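Local structure of phosphoserine phosphatase RsbX (Bacillus subtilis, 3W42) at residues A[26-31]-A[55-60]; A[40-45]-A[190-195]; A[69-74]-A[101-106]; A[88-93]-A[129-134]; A[110-115]-A[151-156]. The protein dephosphorylates phosphoserine in RsbS as a manganese-binding PPM-type phosphatase, and so acts as a negative regulator of sigma-B in the general stress response. All blocks are in the same frame, centred on the assembly; numbering follows the deposited sequence.

Contact 1: residues A[26-31]-A[55-60]; sequences GDSFFM and SSAAIK
In the alpha-beta-beta-alpha sandwich of this PPM-type phosphatase, the outermost strand 27-33 of one sheet is covered here by helix 49-65, which runs almost parallel to it: the short axes approach to 7.0 Å at an angle of 5°. The grip is polar at the N-terminal end of the strand; further on, the aliphatic part of K60 meets F29 O and F30 CB. S56 holds OG in the crowded position between its own backbone N and carbonyl carbon, and donates to the carbonyl oxygen of G26, S56 OG to G26 O being 2.8 Å. The donor stands 58° out of that carbonyl plane, so the bond does not lie on a lone pair. S28 meets the same hydroxyl tip to tip, with 2.9 Å from S28 OG to S56 OG, although the D27 carbonyl oxygen is a weaker alternative for the S28 proton. D27 itself turns its carboxylate to the far side of the strand, toward the manganese, T192 and T155. K60 reaches across the strand's edge. Its chain leaves anti to the backbone N, and K60 CG comes against the carbonyl oxygen of F29, K60 CG to F29 O 3.2 Å. A bend at chi3 (59°) then carries the ammonium toward S28, where one water joins the two, 2.8 Å from K60 NZ and 2.5 Å from S28 OG.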
# COMPACT_ATOMS: atom_id res chain seq x y z
N GLY A 26 -3.56 0.04 14.15
CA GLY A 26 -4.08 1.23 13.49
C GLY A 26 -3.90 1.24 11.99
O GLY A 26 -4.48 2.14 11.35
N ASP A 27 -3.15 0.31 11.44
CA ASP A 27 -2.96 0.18 10.01
C ASP A 27 -4.05 -0.75 9.45
O ASP A 27 -4.47 -1.69 10.11
CB ASP A 27 -1.63 -0.45 9.64
CG ASP A 27 -0.33 0.36 9.87
OD1 ASP A 27 -0.42 1.52 10.28
OD2 ASP A 27 0.74 -0.26 9.62
N SER A 28 -4.41 -0.58 8.20
CA SER A 28 -5.26 -1.53 7.51
C SER A 28 -4.72 -1.72 6.08
O SER A 28 -3.91 -0.94 5.55
CB SER A 28 -6.76 -1.17 7.57
OG SER A 28 -7.37 -1.02 8.84
N PHE A 29 -5.19 -2.81 5.45
CA PHE A 29 -4.88 -3.09 4.05
C PHE A 29 -6.05 -3.76 3.42
O PHE A 29 -6.89 -4.36 4.07
CB PHE A 29 -3.63 -3.93 3.91
CG PHE A 29 -3.82 -5.34 4.55
CD1 PHE A 29 -4.39 -6.37 3.85
CD2 PHE A 29 -3.46 -5.56 5.88
CE1 PHE A 29 -4.58 -7.59 4.43
CE2 PHE A 29 -3.66 -6.78 6.44
CZ PHE A 29 -4.27 -7.75 5.74
N PHE A 30 -6.08 -3.69 2.10
CA PHE A 30 -7.00 -4.50 1.29
C PHE A 30 -6.25 -4.94 0.03
O PHE A 30 -5.49 -4.13 -0.56
CB PHE A 30 -8.28 -3.75 0.90
CG PHE A 30 -9.21 -4.65 0.15
CD1 PHE A 30 -9.87 -5.64 0.81
CD2 PHE A 30 -9.34 -4.57 -1.23
CE1 PHE A 30 -10.69 -6.54 0.06
CE2 PHE A 30 -10.11 -5.42 -1.93
CZ PHE A 30 -10.79 -6.41 -1.31
N MET A 31 -6.46 -6.13 -0.43
CA MET A 31 -5.73 -6.75 -1.62
C MET A 31 -6.79 -7.60 -2.33
O MET A 31 -7.26 -8.53 -1.67
CB MET A 31 -4.54 -7.71 -1.32
CG MET A 31 -4.02 -8.55 -2.50
SD MET A 31 -3.40 -7.58 -3.92
CE MET A 31 -2.16 -7.10 -2.99
N SER A 55 -10.66 4.59 11.36
CA SER A 55 -10.33 5.32 10.12
C SER A 55 -9.71 4.43 9.09
O SER A 55 -10.17 4.44 7.93
CB SER A 55 -9.45 6.53 10.45
OG SER A 55 -10.18 7.54 11.10
N SER A 56 -8.67 3.68 9.38
CA SER A 56 -8.05 2.85 8.36
C SER A 56 -8.95 1.73 7.90
O SER A 56 -8.92 1.36 6.72
CB SER A 56 -6.69 2.40 8.81
OG SER A 56 -6.80 1.56 9.95
N ALA A 57 -9.76 1.18 8.78
CA ALA A 57 -10.69 0.13 8.43
C ALA A 57 -11.76 0.66 7.50
O ALA A 57 -12.23 -0.11 6.64
CB ALA A 57 -11.35 -0.48 9.67
N ALA A 58 -12.18 1.91 7.63
CA ALA A 58 -13.18 2.47 6.73
C ALA A 58 -12.64 2.51 5.32
O ALA A 58 -13.37 2.23 4.36
CB ALA A 58 -13.61 3.86 7.20
N ILE A 59 -11.36 2.83 5.18
CA ILE A 59 -10.65 2.82 3.94
C ILE A 59 -10.64 1.43 3.31
O ILE A 59 -10.99 1.22 2.14
CB ILE A 59 -9.32 3.47 4.07
CG1 ILE A 59 -9.61 5.00 4.44
CG2 ILE A 59 -8.49 3.29 2.81
CD1 ILE A 59 -8.36 5.83 4.63
N LYS A 60 -10.21 0.42 4.09
CA LYS A 60 -10.22 -0.93 3.60
C LYS A 60 -11.59 -1.36 3.10
O LYS A 60 -11.69 -1.99 2.03
CB LYS A 60 -9.79 -1.85 4.77
CG LYS A 60 -9.90 -3.33 4.53
CD LYS A 60 -9.73 -4.07 5.84
CE LYS A 60 -10.76 -3.65 6.84
NZ LYS A 60 -10.70 -4.46 8.07
O HOH W 1 -8.57 -3.15 9.32

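Contact 2: residues A[40-45]-A[190-195]; sequences CAVADG and DLTYIL
Strands 37-45 and 191-198 belong to the two different sheets of the PPM-type beta sandwich and face each other across its core. The short segments run nearly antiparallel, at 166°, with axes 8.1 Å apart at their closest, and no hydrogen bond spans them: the contact is made almost entirely by side chains. The tight part centres on I194. Its CG1 stands anti to the carbonyl carbon and chi2 is fully extended (-180°), which sends CD1 straight across the interface. There it slides past V42; I194 CD1 to V42 CG2 is 3.5 Å, tighter than usual van der Waals contact. The same methyl also touches C40, further back on V42's strand, with I194 CD1 to C40 CB at 3.9 Å. Toward the metal end the packing loosens. T192 offers only its methyl to V42, T192 CG2 to V42 CG1 being 4.2 Å, while its hydroxyl, anti to the carbonyl carbon, is held by D27 and Q16. Beyond it D44 OD1 and D190 OD2 stay 5.6 Å apart, two acids whose like charges do not touch. D44, at this end, is partly exposed. The acids serve different partners: D190 bonds to the backbone N of G26 and of K19, whereas D44, its CG anti to the backbone N (chi1 -177°), coordinates the manganese through OD2.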
# COMPACT_ATOMS: atom_id res chain seq x y z
N CYS A 40 -5.34 -2.72 -4.62
CA CYS A 40 -4.78 -2.83 -3.25
C CYS A 40 -4.67 -1.44 -2.65
O CYS A 40 -4.66 -0.42 -3.30
CB CYS A 40 -3.56 -3.66 -3.06
SG CYS A 40 -2.16 -2.85 -3.89
N ALA A 41 -4.70 -1.43 -1.34
CA ALA A 41 -4.61 -0.20 -0.57
C ALA A 41 -3.99 -0.48 0.76
O ALA A 41 -4.20 -1.56 1.34
CB ALA A 41 -5.96 0.43 -0.39
N VAL A 42 -3.31 0.49 1.29
CA VAL A 42 -2.72 0.49 2.63
C VAL A 42 -3.04 1.81 3.27
O VAL A 42 -2.88 2.86 2.62
CB VAL A 42 -1.19 0.21 2.59
CG1 VAL A 42 -0.60 0.29 3.99
CG2 VAL A 42 -0.91 -1.16 1.90
N ALA A 43 -3.42 1.80 4.53
CA ALA A 43 -3.74 3.00 5.26
C ALA A 43 -3.25 2.94 6.69
O ALA A 43 -3.17 1.86 7.28
CB ALA A 43 -5.28 3.25 5.24
N ASP A 44 -2.92 4.10 7.24
CA ASP A 44 -2.45 4.23 8.63
C ASP A 44 -3.33 5.29 9.29
O ASP A 44 -3.29 6.47 8.94
CB ASP A 44 -0.97 4.63 8.61
CG ASP A 44 -0.33 4.75 9.97
OD1 ASP A 44 -1.09 4.69 10.98
OD2 ASP A 44 0.93 4.90 10.05
N GLY A 45 -4.16 4.88 10.22
CA GLY A 45 -5.04 5.79 10.88
C GLY A 45 -4.33 6.76 11.82
O GLY A 45 -3.34 6.44 12.44
N ASP A 190 3.07 0.04 14.44
CA ASP A 190 2.45 -0.87 13.50
C ASP A 190 3.20 -0.83 12.18
O ASP A 190 3.61 0.26 11.73
CB ASP A 190 1.01 -0.44 13.26
CG ASP A 190 0.13 -0.44 14.54
OD1 ASP A 190 0.34 -1.30 15.40
OD2 ASP A 190 -0.78 0.40 14.58
N LEU A 191 3.38 -1.98 11.58
CA LEU A 191 4.17 -2.09 10.34
C LEU A 191 3.38 -2.93 9.39
O LEU A 191 3.09 -4.11 9.68
CB LEU A 191 5.52 -2.73 10.68
CG LEU A 191 6.61 -2.71 9.63
CD1 LEU A 191 7.95 -3.05 10.26
CD2 LEU A 191 6.35 -3.63 8.50
N THR A 192 3.05 -2.37 8.21
CA THR A 192 2.30 -3.03 7.14
C THR A 192 2.99 -2.83 5.86
O THR A 192 3.37 -1.69 5.53
CB THR A 192 0.85 -2.49 7.07
OG1 THR A 192 0.23 -2.60 8.33
CG2 THR A 192 0.04 -3.25 6.08
N TYR A 193 3.13 -3.90 5.06
CA TYR A 193 3.58 -3.71 3.69
C TYR A 193 2.92 -4.73 2.80
O TYR A 193 2.55 -5.82 3.21
CB TYR A 193 5.13 -3.73 3.54
CG TYR A 193 5.85 -4.96 3.98
CD1 TYR A 193 5.94 -6.09 3.20
CD2 TYR A 193 6.52 -4.98 5.19
CE1 TYR A 193 6.68 -7.20 3.63
CE2 TYR A 193 7.27 -6.06 5.59
CZ TYR A 193 7.34 -7.16 4.83
OH TYR A 193 8.10 -8.23 5.28
N ILE A 194 2.79 -4.34 1.52
CA ILE A 194 2.35 -5.21 0.45
C ILE A 194 3.46 -5.25 -0.57
O ILE A 194 3.90 -4.21 -1.03
CB ILE A 194 1.06 -4.73 -0.20
CG1 ILE A 194 -0.11 -4.62 0.77
CG2 ILE A 194 0.71 -5.61 -1.42
CD1 ILE A 194 -1.43 -4.15 0.17
N LEU A 195 3.92 -6.44 -0.92
CA LEU A 195 4.89 -6.68 -1.96
C LEU A 195 4.20 -7.28 -3.18
O LEU A 195 3.34 -8.17 -3.02
CB LEU A 195 5.91 -7.68 -1.51
CG LEU A 195 6.86 -7.18 -0.42
CD1 LEU A 195 7.68 -8.24 0.21
CD2 LEU A 195 7.93 -6.13 -1.20

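Contact 3: residues A[69-74]-A[101-106]; sequences EDVESI and QFTYCS
This is a helix-on-sheet packing contact, made where the first turn of helix 71-81 lies against strand 101-107 on the outer side of the five-stranded sheet of the sandwich. V71 carries most of the contact, set between two strand residues. It faces the strand, its CA nearest that of C105 at 6.0 Å, and its two methyls divide the work. CG2, in the crowded position between backbone N and carbonyl carbon, rests on C105, V71 CG2 to C105 CB being 3.8 Å. CG1, anti to the carbonyl carbon (chi1 -66°), meets T103, whose side chain crosses that of V71 obliquely, 3.8 Å from V71 CG1 to T103 OG1. Neighbouring side chains I92 and K94 of strand 88-96 and T140 of strand 140-144 also touch V71.

The helix start is well defined. D70 is the N-cap, and its OD2 accepts from the backbone of S73, 3.0 Å from S73 N to D70 OD2, with an N-H...O angle of 155°; the donor comes from above the carboxylate plane. S73 in turn gives its hydroxyl proton to E69, with 2.6 Å from S73 OG to E69 OE1.

One water links helix start to strand, accepting from V71 N and lying 2.8 Å from T103 OG1. The chemistry is thus divided: the apolar methyls of V71 pack on the strand, while the V71 N-H, in the first turn where no preceding helical carbonyl is available, is satisfied by solvent shared with T103. The capping carboxylate would probably be stabilised by the helix dipole.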
# COMPACT_ATOMS: atom_id res chain seq x y z
N GLU A 69 -14.03 1.44 -9.39
CA GLU A 69 -13.88 2.87 -9.71
C GLU A 69 -12.43 3.24 -9.93
O GLU A 69 -11.51 2.53 -9.50
CB GLU A 69 -14.52 3.73 -8.59
CG GLU A 69 -16.03 3.48 -8.48
CD GLU A 69 -16.76 4.40 -7.51
OE1 GLU A 69 -16.11 5.24 -6.83
OE2 GLU A 69 -18.01 4.29 -7.49
N ASP A 70 -12.20 4.39 -10.51
CA ASP A 70 -10.81 4.89 -10.63
C ASP A 70 -10.26 5.26 -9.26
O ASP A 70 -10.97 5.59 -8.32
CB ASP A 70 -10.73 5.98 -11.58
CG ASP A 70 -11.47 7.07 -11.17
OD1 ASP A 70 -12.70 7.05 -11.27
OD2 ASP A 70 -10.94 7.97 -10.56
N VAL A 71 -8.92 5.21 -9.15
CA VAL A 71 -8.28 5.45 -7.86
C VAL A 71 -8.64 6.76 -7.20
O VAL A 71 -8.83 6.85 -6.01
CB VAL A 71 -6.76 5.23 -7.87
CG1 VAL A 71 -6.40 3.75 -8.11
CG2 VAL A 71 -6.06 6.12 -8.93
N GLU A 72 -8.78 7.82 -8.00
CA GLU A 72 -9.11 9.11 -7.47
C GLU A 72 -10.55 9.14 -6.95
O GLU A 72 -10.85 9.81 -5.96
CB GLU A 72 -8.87 10.25 -8.49
CG GLU A 72 -8.87 11.55 -7.96
CD GLU A 72 -8.17 12.60 -8.89
OE1 GLU A 72 -7.07 12.33 -9.59
OE2 GLU A 72 -8.76 13.70 -8.82
N SER A 73 -11.46 8.45 -7.63
CA SER A 73 -12.80 8.30 -7.09
C SER A 73 -12.85 7.57 -5.77
O SER A 73 -13.54 7.98 -4.84
CB SER A 73 -13.66 7.56 -8.08
OG SER A 73 -15.00 7.44 -7.59
N ILE A 74 -12.09 6.50 -5.70
CA ILE A 74 -12.07 5.70 -4.49
C ILE A 74 -11.50 6.55 -3.33
O ILE A 74 -12.04 6.60 -2.22
CB ILE A 74 -11.25 4.40 -4.63
CG1 ILE A 74 -11.85 3.53 -5.75
CG2 ILE A 74 -11.22 3.67 -3.28
CD1 ILE A 74 -11.01 2.31 -6.07
N GLN A 101 -0.61 -1.82 -17.07
CA GLN A 101 -0.78 -0.41 -16.70
C GLN A 101 -1.15 -0.35 -15.21
O GLN A 101 -1.98 -1.11 -14.74
CB GLN A 101 -1.86 0.24 -17.52
CG GLN A 101 -1.87 1.79 -17.32
CD GLN A 101 -2.80 2.50 -18.27
OE1 GLN A 101 -2.33 3.22 -19.21
NE2 GLN A 101 -4.09 2.39 -18.02
N PHE A 102 -0.57 0.60 -14.48
CA PHE A 102 -1.01 0.87 -13.14
C PHE A 102 -1.46 2.27 -12.98
O PHE A 102 -1.03 3.18 -13.70
CB PHE A 102 0.09 0.48 -12.11
CG PHE A 102 1.27 1.38 -12.05
CD1 PHE A 102 1.30 2.48 -11.23
CD2 PHE A 102 2.39 1.10 -12.83
CE1 PHE A 102 2.37 3.26 -11.13
CE2 PHE A 102 3.55 1.90 -12.74
CZ PHE A 102 3.50 2.94 -11.83
N THR A 103 -2.33 2.48 -11.98
CA THR A 103 -2.79 3.79 -11.62
C THR A 103 -2.64 3.88 -10.06
O THR A 103 -2.88 2.90 -9.34
CB THR A 103 -4.19 4.05 -12.02
OG1 THR A 103 -5.07 2.99 -11.63
CG2 THR A 103 -4.33 4.31 -13.54
N TYR A 104 -2.26 5.04 -9.58
CA TYR A 104 -1.89 5.22 -8.18
C TYR A 104 -2.28 6.56 -7.69
O TYR A 104 -2.03 7.59 -8.36
CB TYR A 104 -0.34 5.05 -8.04
CG TYR A 104 0.17 5.22 -6.64
CD1 TYR A 104 -0.08 4.23 -5.68
CD2 TYR A 104 0.84 6.37 -6.25
CE1 TYR A 104 0.40 4.38 -4.38
CE2 TYR A 104 1.30 6.53 -4.93
CZ TYR A 104 1.07 5.52 -4.02
OH TYR A 104 1.49 5.61 -2.72
N CYS A 105 -2.87 6.63 -6.49
CA CYS A 105 -3.21 7.88 -5.86
C CYS A 105 -3.01 7.72 -4.37
O CYS A 105 -3.38 6.70 -3.79
CB CYS A 105 -4.61 8.30 -6.18
SG CYS A 105 -5.10 9.95 -5.67
N SER A 106 -2.47 8.75 -3.73
CA SER A 106 -2.07 8.71 -2.32
C SER A 106 -2.18 10.07 -1.69
O SER A 106 -1.96 11.10 -2.36
CB SER A 106 -0.63 8.21 -2.30
OG SER A 106 -0.08 8.19 -1.01
O HOH W 2 -7.63 4.09 -11.64

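Contact 4: residues A[88-93]-A[129-134]; sequences ATASIL and GYLSGK
Two backbone hydrogen bonds form the first shell, both between A88 and L131. The shorter runs from L131 N to A88 O at 2.9 Å, its donor 27° above the carbonyl plane; the return bond, A88 N to L131 O, is 3.2 Å, but there the donor lies in the carbonyl plane on a lone pair. The N-H...O angles, 152° and 153°, are nearly the same. Around this pair the side chains make looser contacts. L131 has CG anti to the carbonyl carbon, and an extended chi2 carries CD1 along the strand to A90, 4.0 Å from L131 CD1 to A90 CB. On the other flank the T89 and Y130 side chains cross at about a right angle, T89 CG2 to Y130 CB being 3.9 Å.

The pair is a single antiparallel bridge of the hydrogen-bonded type. It fastens the loop between strands 121-122 and 140-144 to the first residue of strand 88-96, an inner strand of the five-stranded sheet of the PPM-type sandwich.

Further out, the leucine is also packed against I75 and N79 of helix 71-81, so it sits between helix and strand. T89 turns its methyl to the loop while its hydroxyl, in the crowded position, is bonded to N109 and more weakly to the backbone O of D44, whose carboxylate binds manganese. The loop then turns away from the strand in an ST turn: S132 OG accepts from the backbone two residues on, with 3.1 Å from K134 N to S132 OG, and N79 bonds to G133 N and K134 O.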
# COMPACT_ATOMS: atom_id res chain seq x y z
N ALA A 88 -6.73 9.44 8.14
CA ALA A 88 -5.75 8.41 7.82
C ALA A 88 -4.82 8.87 6.73
O ALA A 88 -5.27 9.66 5.84
CB ALA A 88 -6.42 7.11 7.37
N THR A 89 -3.62 8.39 6.69
CA THR A 89 -2.81 8.44 5.50
C THR A 89 -3.10 7.18 4.68
O THR A 89 -3.41 6.12 5.26
CB THR A 89 -1.32 8.66 5.82
OG1 THR A 89 -0.89 7.50 6.60
CG2 THR A 89 -1.09 9.92 6.57
N ALA A 90 -3.06 7.25 3.34
CA ALA A 90 -3.47 6.10 2.56
C ALA A 90 -2.92 6.18 1.14
O ALA A 90 -2.71 7.26 0.60
CB ALA A 90 -5.00 6.04 2.46
N SER A 91 -2.78 5.01 0.55
CA SER A 91 -2.33 4.81 -0.81
C SER A 91 -3.16 3.77 -1.45
O SER A 91 -3.46 2.71 -0.86
CB SER A 91 -0.90 4.39 -0.85
OG SER A 91 -0.10 5.43 -0.26
N ILE A 92 -3.58 4.01 -2.72
CA ILE A 92 -4.43 3.11 -3.47
C ILE A 92 -3.81 2.86 -4.84
O ILE A 92 -3.42 3.79 -5.54
CB ILE A 92 -5.83 3.68 -3.67
CG1 ILE A 92 -6.46 3.99 -2.30
CG2 ILE A 92 -6.76 2.65 -4.36
CD1 ILE A 92 -7.89 4.62 -2.39
N LEU A 93 -3.66 1.58 -5.20
CA LEU A 93 -3.03 1.11 -6.42
C LEU A 93 -3.99 0.20 -7.16
O LEU A 93 -4.52 -0.75 -6.59
CB LEU A 93 -1.77 0.35 -6.07
CG LEU A 93 -0.99 -0.31 -7.21
CD1 LEU A 93 -0.44 0.72 -8.19
CD2 LEU A 93 0.12 -1.19 -6.69
N GLY A 129 0.12 16.02 4.57
CA GLY A 129 -1.19 15.97 5.17
C GLY A 129 -1.74 14.54 5.26
O GLY A 129 -1.03 13.59 5.40
N TYR A 130 -3.05 14.47 5.27
CA TYR A 130 -3.75 13.21 5.45
C TYR A 130 -5.16 13.34 4.93
O TYR A 130 -5.62 14.47 4.66
CB TYR A 130 -3.74 12.74 6.95
CG TYR A 130 -4.45 13.63 7.91
CD1 TYR A 130 -3.80 14.73 8.46
CD2 TYR A 130 -5.75 13.35 8.31
CE1 TYR A 130 -4.50 15.54 9.38
CE2 TYR A 130 -6.40 14.14 9.20
CZ TYR A 130 -5.80 15.25 9.73
OH TYR A 130 -6.45 16.08 10.63
N LEU A 131 -5.87 12.26 4.80
CA LEU A 131 -7.26 12.30 4.45
C LEU A 131 -8.03 12.63 5.71
O LEU A 131 -8.14 11.85 6.64
CB LEU A 131 -7.74 10.96 3.90
CG LEU A 131 -7.05 10.48 2.63
CD1 LEU A 131 -7.53 9.12 2.21
CD2 LEU A 131 -7.20 11.45 1.45
N SER A 132 -8.64 13.85 5.72
CA SER A 132 -9.30 14.40 6.87
C SER A 132 -10.79 14.63 6.69
O SER A 132 -11.47 14.96 7.64
CB SER A 132 -8.64 15.75 7.22
OG SER A 132 -9.00 16.70 6.20
N GLY A 133 -11.28 14.56 5.46
CA GLY A 133 -12.65 14.98 5.16
C GLY A 133 -12.74 16.37 4.59
O GLY A 133 -13.76 16.76 4.15
N LYS A 134 -11.69 17.14 4.69
CA LYS A 134 -11.63 18.44 4.02
C LYS A 134 -11.13 18.36 2.61
O LYS A 134 -10.60 17.36 2.21
CB LYS A 134 -10.67 19.30 4.78
CG LYS A 134 -11.04 19.53 6.23
CD LYS A 134 -10.61 20.90 6.75
CE LYS A 134 -11.13 22.13 5.92
NZ LYS A 134 -10.12 23.26 5.77

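Contact 5: residues A[110-115]-A[151-156]; sequences VRFILH and FIIHTD
The carbonyl oxygen of R111 is held by one hydrogen bond and one CA-H...O contact: H154 N donates to R111 O at 2.9 Å, in the carbonyl plane, and I153 CA approaches R111 O to 3.1 Å. The reverse bond, from R111 N to H154 O, is also in plane. One pair further along, I113 and I152 exchange two bonds almost along the C=O axes. These pairs form an antiparallel ladder between strands 111-115 and 150-154, neighbours in the six-stranded sheet of the PPM-type sandwich, with non-hydrogen-bonded pairs F112-I153 and L114-F151 between and beyond them. On the face of R111 and H154, R111 CB lies over the imidazole, 4.0 Å from the H154 ring centroid. That ring is fixed in rotation by a nearly straight bond from H154 ND1 to T155 O, 2.9 Å, with the acceptor in the ring plane. On the opposite face, which I153 and L114 share, the edge of F112 meets the face of F151 in an offset edge-to-face pair, centroids 5.9 Å apart and planes at 74°. F112 CD1 is also 3.6 Å from I153 CG1. Past the strand end, D156 binds manganese through OD1, while N109 bonds its OD2.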
# COMPACT_ATOMS: atom_id res chain seq x y z
N VAL A 110 2.19 6.94 3.52
CA VAL A 110 2.28 5.58 3.07
C VAL A 110 2.98 5.58 1.74
O VAL A 110 2.58 6.32 0.80
CB VAL A 110 0.83 4.93 2.96
CG1 VAL A 110 0.92 3.50 2.47
CG2 VAL A 110 0.12 5.01 4.29
N ARG A 111 4.08 4.87 1.62
CA ARG A 111 4.99 4.98 0.48
C ARG A 111 4.79 3.85 -0.51
O ARG A 111 4.43 2.74 -0.14
CB ARG A 111 6.41 4.97 0.96
CG ARG A 111 6.79 6.08 2.02
CD ARG A 111 6.42 7.43 1.60
NE ARG A 111 7.15 7.89 0.43
CZ ARG A 111 8.37 8.45 0.43
NH1 ARG A 111 8.95 8.75 1.61
NH2 ARG A 111 8.94 8.78 -0.73
N PHE A 112 5.06 4.14 -1.77
CA PHE A 112 4.98 3.20 -2.86
C PHE A 112 6.25 3.32 -3.69
O PHE A 112 6.66 4.43 -4.06
CB PHE A 112 3.76 3.51 -3.75
CG PHE A 112 3.64 2.73 -5.02
CD1 PHE A 112 3.77 1.35 -5.09
CD2 PHE A 112 3.26 3.37 -6.21
CE1 PHE A 112 3.54 0.67 -6.27
CE2 PHE A 112 3.04 2.71 -7.38
CZ PHE A 112 3.19 1.34 -7.44
N ILE A 113 6.89 2.18 -3.96
CA ILE A 113 8.07 2.11 -4.78
C ILE A 113 7.90 0.97 -5.76
O ILE A 113 7.63 -0.16 -5.32
CB ILE A 113 9.39 1.85 -3.89
CG1 ILE A 113 9.53 2.91 -2.78
CG2 ILE A 113 10.57 1.84 -4.85
CD1 ILE A 113 8.88 2.58 -1.48
N LEU A 114 8.04 1.23 -7.04
CA LEU A 114 7.98 0.20 -8.09
C LEU A 114 9.32 0.23 -8.82
O LEU A 114 9.74 1.24 -9.36
CB LEU A 114 6.78 0.40 -8.99
CG LEU A 114 6.58 -0.69 -10.11
CD1 LEU A 114 5.07 -0.96 -10.37
CD2 LEU A 114 7.40 -0.40 -11.36
N HIS A 115 10.00 -0.91 -8.78
CA HIS A 115 11.34 -1.13 -9.36
C HIS A 115 11.17 -1.87 -10.66
O HIS A 115 10.57 -2.91 -10.71
CB HIS A 115 12.19 -2.03 -8.41
CG HIS A 115 13.51 -2.45 -9.00
ND1 HIS A 115 14.62 -1.64 -9.08
CD2 HIS A 115 13.84 -3.55 -9.69
CE1 HIS A 115 15.58 -2.23 -9.75
NE2 HIS A 115 15.11 -3.40 -10.17
N PHE A 151 7.31 -4.30 -6.58
CA PHE A 151 6.88 -3.13 -5.88
C PHE A 151 6.64 -3.40 -4.40
O PHE A 151 6.37 -4.55 -4.00
CB PHE A 151 5.70 -2.43 -6.51
CG PHE A 151 4.39 -3.19 -6.44
CD1 PHE A 151 3.61 -3.12 -5.31
CD2 PHE A 151 3.96 -3.97 -7.49
CE1 PHE A 151 2.36 -3.87 -5.26
CE2 PHE A 151 2.73 -4.66 -7.41
CZ PHE A 151 1.95 -4.60 -6.32
N ILE A 152 6.61 -2.34 -3.63
CA ILE A 152 6.15 -2.35 -2.25
C ILE A 152 5.29 -1.14 -1.99
O ILE A 152 5.59 -0.03 -2.49
CB ILE A 152 7.34 -2.41 -1.28
CG1 ILE A 152 6.88 -2.65 0.18
CG2 ILE A 152 8.23 -1.18 -1.35
CD1 ILE A 152 8.04 -2.89 1.17
N ILE A 153 4.28 -1.30 -1.16
CA ILE A 153 3.54 -0.22 -0.51
C ILE A 153 3.70 -0.43 0.98
O ILE A 153 3.43 -1.56 1.44
CB ILE A 153 2.05 -0.20 -0.86
CG1 ILE A 153 1.86 -0.07 -2.39
CG2 ILE A 153 1.34 0.92 -0.16
CD1 ILE A 153 0.38 -0.34 -2.82
N HIS A 154 4.11 0.57 1.75
CA HIS A 154 4.34 0.34 3.19
C HIS A 154 3.97 1.53 4.03
O HIS A 154 4.11 2.71 3.62
CB HIS A 154 5.78 -0.06 3.44
CG HIS A 154 6.82 0.98 3.21
ND1 HIS A 154 7.12 1.93 4.16
CD2 HIS A 154 7.68 1.24 2.18
CE1 HIS A 154 8.12 2.71 3.68
NE2 HIS A 154 8.47 2.29 2.48
N THR A 155 3.51 1.28 5.24
CA THR A 155 3.32 2.30 6.24
C THR A 155 4.66 2.78 6.83
O THR A 155 5.71 2.14 6.65
CB THR A 155 2.31 1.89 7.31
OG1 THR A 155 2.86 0.78 8.02
CG2 THR A 155 0.94 1.58 6.74
N ASP A 156 4.55 3.85 7.58
CA ASP A 156 5.72 4.44 8.23
C ASP A 156 6.36 3.60 9.30
O ASP A 156 7.44 3.88 9.72
CB ASP A 156 5.38 5.85 8.72
CG ASP A 156 4.35 5.89 9.83
OD1 ASP A 156 3.84 4.82 10.22
OD2 ASP A 156 4.07 7.04 10.29

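In the fold
Contacts 1, 2 and 5 converge on the manganese, which D44 (contact 2), D156 (contact 5) and D189 bind. D44 OD2 and D156 OD1 are 2.9 Å apart, a closeness the shared manganese makes possible. D27 of contact 1 probably belongs to the second shell: D27 OD2 lies 2.7 Å from T192 OG1 and 2.8 Å from T155 OG1, tying the two sheets together. Contact 4 joins the site through the strand pairing D44 N to T89 O, 2.9 Å, and meets contact 1 where I59 CD1 is 3.6 Å from A88 CB. Contact 3 is more remote, its centre about 16 Å from those of contacts 1 and 2.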